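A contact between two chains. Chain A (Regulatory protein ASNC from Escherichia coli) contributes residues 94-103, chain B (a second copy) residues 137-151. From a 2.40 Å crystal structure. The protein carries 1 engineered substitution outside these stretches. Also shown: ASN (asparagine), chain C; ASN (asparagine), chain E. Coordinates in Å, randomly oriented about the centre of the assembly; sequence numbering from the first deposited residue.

Chain A (94-103) EVTEAYYTTG
Chain B 137-151: ETLIVLQNPIMRTIK

From Val A95 onward chain A runs as a strand, antiparallel to the weakly bonded chain B segment about 143-147 (171° between directions, axes 4.4 Å apart at closest). Chain B turns a corner at Leu B142, and its preceding strand crosses chain A at 107°. Together the stretches bury 935 Å², and the chain A residues from Val A95 to Thr A102 are all buried in the assembly.

At Val A95 (phi/psi -81/106, chi1 t), the carbonyl O accepts two bonds from the extended Arg B148 side chain (p, t, t), from NE at 2.9 Å and NH2 at 3.0 Å; O lies near the guanidinium plane, where both N-H groups can reach it. Thr A96 has psi -17, and its O receives Arg B148 N at 2.8 Å.

Glu A97 (-152/157, m, t) pairs with Met B147, CA to CA 4.5 Å, without backbone bonds. Its OE1 accepts Tyr A99 OH at 2.9 Å, and one water bridges its OE2 to Arg B148 O. Ala A98 N donates to Ile B146 O at 2.9 Å; its small CB packs 3.8 Å from Ile B146 CB.

Tyr A99 (-141/146, chi1 m, chi2 90°) meets Val B141 at its ring edge, CD2 to CG1 3.6 Å. Tyr A100 (-103/106, chi1 t, chi2 88°) pairs with Gln B143, CA to CA 4.8 Å: Tyr A100 N donates to Gln B143 O at 2.7 Å, and Tyr A100 O accepts Leu B142 N at 2.8 Å and Gln B143 N at 3.3 Å. Its ring edge meets Leu B142, CD2 to CB 3.5 Å; ligand chain C ND2 lies over one face.

Thr A101 CA approaches Ile B140 O at 3.2 Å, a CA-H...O contact. Thr A102 (-82/166, chi1 p) points toward chain B, where its OG1 accepts Ile B140 N at 2.8 Å, the hydroxyl serving where a backbone carbonyl might. Gly A103, at 100/-155, adopts a conformation in which a CB would jam against the preceding carbonyl.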

# COMPACT_ATOMS: atom_id res chain seq x y z
N GLU A 94 14.34 -11.49 -23.03
CA GLU A 94 14.78 -10.59 -21.96
C GLU A 94 14.26 -11.05 -20.59
O GLU A 94 14.83 -10.71 -19.55
CB GLU A 94 14.33 -9.15 -22.27
CG GLU A 94 13.19 -9.06 -23.28
CD GLU A 94 13.66 -9.01 -24.72
OE1 GLU A 94 14.74 -8.45 -24.97
OE2 GLU A 94 12.93 -9.51 -25.62
N VAL A 95 13.19 -11.84 -20.63
CA VAL A 95 12.66 -12.52 -19.45
C VAL A 95 13.45 -13.78 -19.17
O VAL A 95 13.27 -14.79 -19.87
CB VAL A 95 11.21 -12.95 -19.65
CG1 VAL A 95 10.69 -13.62 -18.40
CG2 VAL A 95 10.33 -11.77 -20.09
N THR A 96 14.30 -13.74 -18.14
CA THR A 96 15.12 -14.87 -17.77
C THR A 96 14.51 -15.77 -16.68
O THR A 96 14.95 -16.90 -16.48
CB THR A 96 16.52 -14.40 -17.29
OG1 THR A 96 16.36 -13.45 -16.23
CG2 THR A 96 17.31 -13.77 -18.43
N GLU A 97 13.52 -15.27 -15.95
CA GLU A 97 12.96 -16.02 -14.84
C GLU A 97 11.53 -15.58 -14.68
O GLU A 97 11.18 -14.47 -15.07
CB GLU A 97 13.71 -15.71 -13.53
CG GLU A 97 15.20 -15.94 -13.59
CD GLU A 97 15.87 -15.82 -12.21
OE1 GLU A 97 15.22 -15.33 -11.26
OE2 GLU A 97 17.05 -16.21 -12.09
N ALA A 98 10.71 -16.42 -14.06
CA ALA A 98 9.35 -16.01 -13.77
C ALA A 98 8.84 -16.90 -12.68
O ALA A 98 9.20 -18.08 -12.61
CB ALA A 98 8.44 -16.16 -15.02
N TYR A 99 7.99 -16.34 -11.83
CA TYR A 99 7.58 -17.02 -10.64
C TYR A 99 6.12 -16.76 -10.41
O TYR A 99 5.62 -15.67 -10.70
CB TYR A 99 8.36 -16.50 -9.43
CG TYR A 99 9.85 -16.70 -9.50
CD1 TYR A 99 10.67 -15.73 -10.05
CD2 TYR A 99 10.43 -17.86 -8.98
CE1 TYR A 99 12.04 -15.91 -10.09
CE2 TYR A 99 11.79 -18.04 -9.02
CZ TYR A 99 12.59 -17.07 -9.57
OH TYR A 99 13.95 -17.26 -9.59
N TYR A 100 5.45 -17.76 -9.87
CA TYR A 100 4.09 -17.58 -9.38
C TYR A 100 4.21 -17.50 -7.87
O TYR A 100 4.46 -18.52 -7.23
CB TYR A 100 3.24 -18.77 -9.79
CG TYR A 100 1.82 -18.71 -9.32
CD1 TYR A 100 0.84 -18.08 -10.08
CD2 TYR A 100 1.44 -19.30 -8.11
CE1 TYR A 100 -0.47 -18.03 -9.64
CE2 TYR A 100 0.15 -19.25 -7.67
CZ TYR A 100 -0.81 -18.61 -8.43
OH TYR A 100 -2.11 -18.57 -7.97
N THR A 101 4.05 -16.30 -7.32
CA THR A 101 4.38 -16.07 -5.91
C THR A 101 3.18 -15.70 -5.04
O THR A 101 2.09 -15.40 -5.53
CB THR A 101 5.48 -14.98 -5.72
OG1 THR A 101 4.98 -13.69 -6.13
CG2 THR A 101 6.74 -15.31 -6.50
N THR A 102 3.18 -15.50 -3.53
CA THR A 102 2.24 -14.94 -2.59
C THR A 102 2.42 -13.42 -2.62
O THR A 102 3.38 -12.94 -3.21
CB THR A 102 2.51 -15.56 -1.22
OG1 THR A 102 3.84 -15.25 -0.80
CG2 THR A 102 2.27 -17.07 -1.22
N GLY A 103 1.70 -12.95 -2.20
CA GLY A 103 1.75 -11.48 -2.21
C GLY A 103 0.91 -10.77 -3.26
O GLY A 103 -0.08 -11.32 -3.73
N GLU B 137 9.16 -9.00 4.49
CA GLU B 137 7.96 -9.44 3.75
C GLU B 137 8.39 -10.52 2.79
O GLU B 137 9.10 -10.25 1.83
CB GLU B 137 7.36 -8.30 2.94
CG GLU B 137 6.36 -7.45 3.69
CD GLU B 137 6.08 -6.13 2.98
OE1 GLU B 137 6.18 -5.07 3.64
OE2 GLU B 137 5.76 -6.15 1.77
N THR B 138 8.00 -11.76 3.06
CA THR B 138 8.44 -12.84 2.20
C THR B 138 7.36 -13.23 1.18
O THR B 138 6.18 -13.38 1.53
CB THR B 138 9.04 -14.03 3.00
OG1 THR B 138 8.14 -15.13 3.03
CG2 THR B 138 9.41 -13.63 4.41
N LEU B 139 7.78 -13.32 -0.08
CA LEU B 139 6.96 -13.80 -1.20
C LEU B 139 7.32 -15.25 -1.52
O LEU B 139 8.40 -15.53 -2.02
CB LEU B 139 7.21 -12.94 -2.44
CG LEU B 139 6.88 -11.45 -2.44
CD1 LEU B 139 7.58 -10.69 -1.29
CD2 LEU B 139 7.25 -10.85 -3.79
N ILE B 140 6.40 -16.16 -1.25
CA ILE B 140 6.68 -17.57 -1.41
C ILE B 140 6.38 -18.05 -2.83
O ILE B 140 5.30 -17.79 -3.38
CB ILE B 140 5.93 -18.40 -0.37
CG1 ILE B 140 6.58 -18.18 1.01
CG2 ILE B 140 5.88 -19.88 -0.77
CD1 ILE B 140 6.31 -19.28 2.00
N VAL B 141 7.36 -18.73 -3.42
CA VAL B 141 7.24 -19.27 -4.75
C VAL B 141 6.39 -20.52 -4.72
O VAL B 141 6.66 -21.48 -3.97
CB VAL B 141 8.62 -19.58 -5.39
CG1 VAL B 141 8.44 -19.97 -6.85
CG2 VAL B 141 9.56 -18.37 -5.28
N LEU B 142 5.33 -20.52 -5.52
CA LEU B 142 4.43 -21.65 -5.59
C LEU B 142 4.73 -22.37 -6.87
O LEU B 142 4.56 -23.58 -6.96
CB LEU B 142 2.96 -21.19 -5.52
CG LEU B 142 2.54 -20.45 -4.24
CD1 LEU B 142 1.04 -20.31 -4.12
CD2 LEU B 142 3.11 -21.10 -2.98
N GLN B 143 5.24 -21.62 -7.84
CA GLN B 143 5.57 -22.13 -9.15
C GLN B 143 6.73 -21.29 -9.69
O GLN B 143 6.77 -20.08 -9.49
CB GLN B 143 4.36 -22.01 -10.09
CG GLN B 143 4.16 -23.17 -11.06
CD GLN B 143 3.06 -22.91 -12.10
OE1 GLN B 143 3.32 -22.36 -13.17
NE2 GLN B 143 1.83 -23.32 -11.79
N ASN B 144 7.68 -21.95 -10.35
CA ASN B 144 8.80 -21.29 -11.01
C ASN B 144 9.00 -21.80 -12.44
O ASN B 144 9.98 -22.47 -12.72
CB ASN B 144 10.08 -21.52 -10.20
CG ASN B 144 11.32 -21.07 -10.94
OD1 ASN B 144 11.34 -19.99 -11.55
ND2 ASN B 144 12.35 -21.87 -10.90
N PRO B 145 8.07 -21.44 -13.35
CA PRO B 145 7.97 -22.04 -14.68
C PRO B 145 9.10 -21.65 -15.66
O PRO B 145 9.48 -22.46 -16.50
CB PRO B 145 6.63 -21.51 -15.20
CG PRO B 145 6.38 -20.26 -14.45
CD PRO B 145 7.06 -20.40 -13.12
N ILE B 146 9.61 -20.42 -15.55
CA ILE B 146 10.76 -19.97 -16.34
C ILE B 146 11.99 -19.79 -15.45
O ILE B 146 11.98 -19.01 -14.49
CB ILE B 146 10.46 -18.66 -17.09
CG1 ILE B 146 9.26 -18.83 -18.03
CG2 ILE B 146 11.71 -18.21 -17.86
CD1 ILE B 146 8.85 -17.56 -18.78
N MET B 147 13.05 -20.54 -15.75
CA MET B 147 14.37 -20.29 -15.21
C MET B 147 15.41 -20.52 -16.30
O MET B 147 15.58 -21.65 -16.78
CB MET B 147 14.65 -21.20 -14.01
CG MET B 147 14.29 -20.59 -12.66
SD MET B 147 15.55 -19.52 -11.94
CE MET B 147 16.97 -19.88 -12.97
N ARG B 148 16.07 -19.45 -16.70
CA ARG B 148 17.02 -19.49 -17.81
C ARG B 148 17.95 -18.29 -17.74
O ARG B 148 18.08 -17.65 -16.70
CB ARG B 148 16.28 -19.58 -19.16
CG ARG B 148 15.52 -18.32 -19.58
CD ARG B 148 14.41 -18.63 -20.58
NE ARG B 148 13.55 -17.48 -20.84
CZ ARG B 148 12.45 -17.52 -21.58
NH1 ARG B 148 12.06 -18.65 -22.15
NH2 ARG B 148 11.72 -16.42 -21.78
N THR B 149 18.59 -17.99 -18.87
CA THR B 149 19.84 -17.25 -18.89
C THR B 149 19.67 -16.10 -19.89
O THR B 149 18.81 -16.17 -20.76
CB THR B 149 20.99 -18.21 -19.32
OG1 THR B 149 22.07 -18.14 -18.38
CG2 THR B 149 21.48 -17.90 -20.72
N ILE B 150 20.47 -15.04 -19.76
CA ILE B 150 20.64 -14.12 -20.90
C ILE B 150 21.06 -14.89 -22.15
O ILE B 150 21.89 -15.80 -22.07
CB ILE B 150 21.68 -12.99 -20.62
CG1 ILE B 150 23.05 -13.58 -20.27
CG2 ILE B 150 21.19 -12.05 -19.53
CD1 ILE B 150 24.18 -12.61 -20.44
N LYS B 151 20.47 -14.56 -23.29
CA LYS B 151 20.85 -15.20 -24.55
C LYS B 151 21.73 -14.28 -25.41
O LYS B 151 21.21 -13.59 -26.29
CB LYS B 151 19.61 -15.67 -25.30
N ASN C . -0.58 -13.27 -5.55
CA ASN C . -1.43 -14.50 -5.46
C ASN C . -1.76 -14.86 -4.04
O ASN C . -0.91 -14.80 -3.14
CB ASN C . -0.76 -15.67 -6.15
CG ASN C . -0.68 -15.48 -7.63
OD1 ASN C . -1.70 -15.29 -8.30
ND2 ASN C . 0.53 -15.52 -8.16
OXT ASN C . -2.91 -15.20 -3.78
N ASN E . 5.52 -10.97 7.71
CA ASN E . 6.90 -11.55 7.78
C ASN E . 7.46 -11.96 6.44
O ASN E . 6.72 -12.29 5.51
CB ASN E . 6.94 -12.71 8.75
CG ASN E . 6.68 -12.28 10.16
OD1 ASN E . 7.49 -11.58 10.77
ND2 ASN E . 5.52 -12.65 10.68
OXT ASN E . 8.68 -11.94 6.27
O HOH W 1 18.83 -17.05 -14.48
O HOH W 2 3.32 -12.84 0.84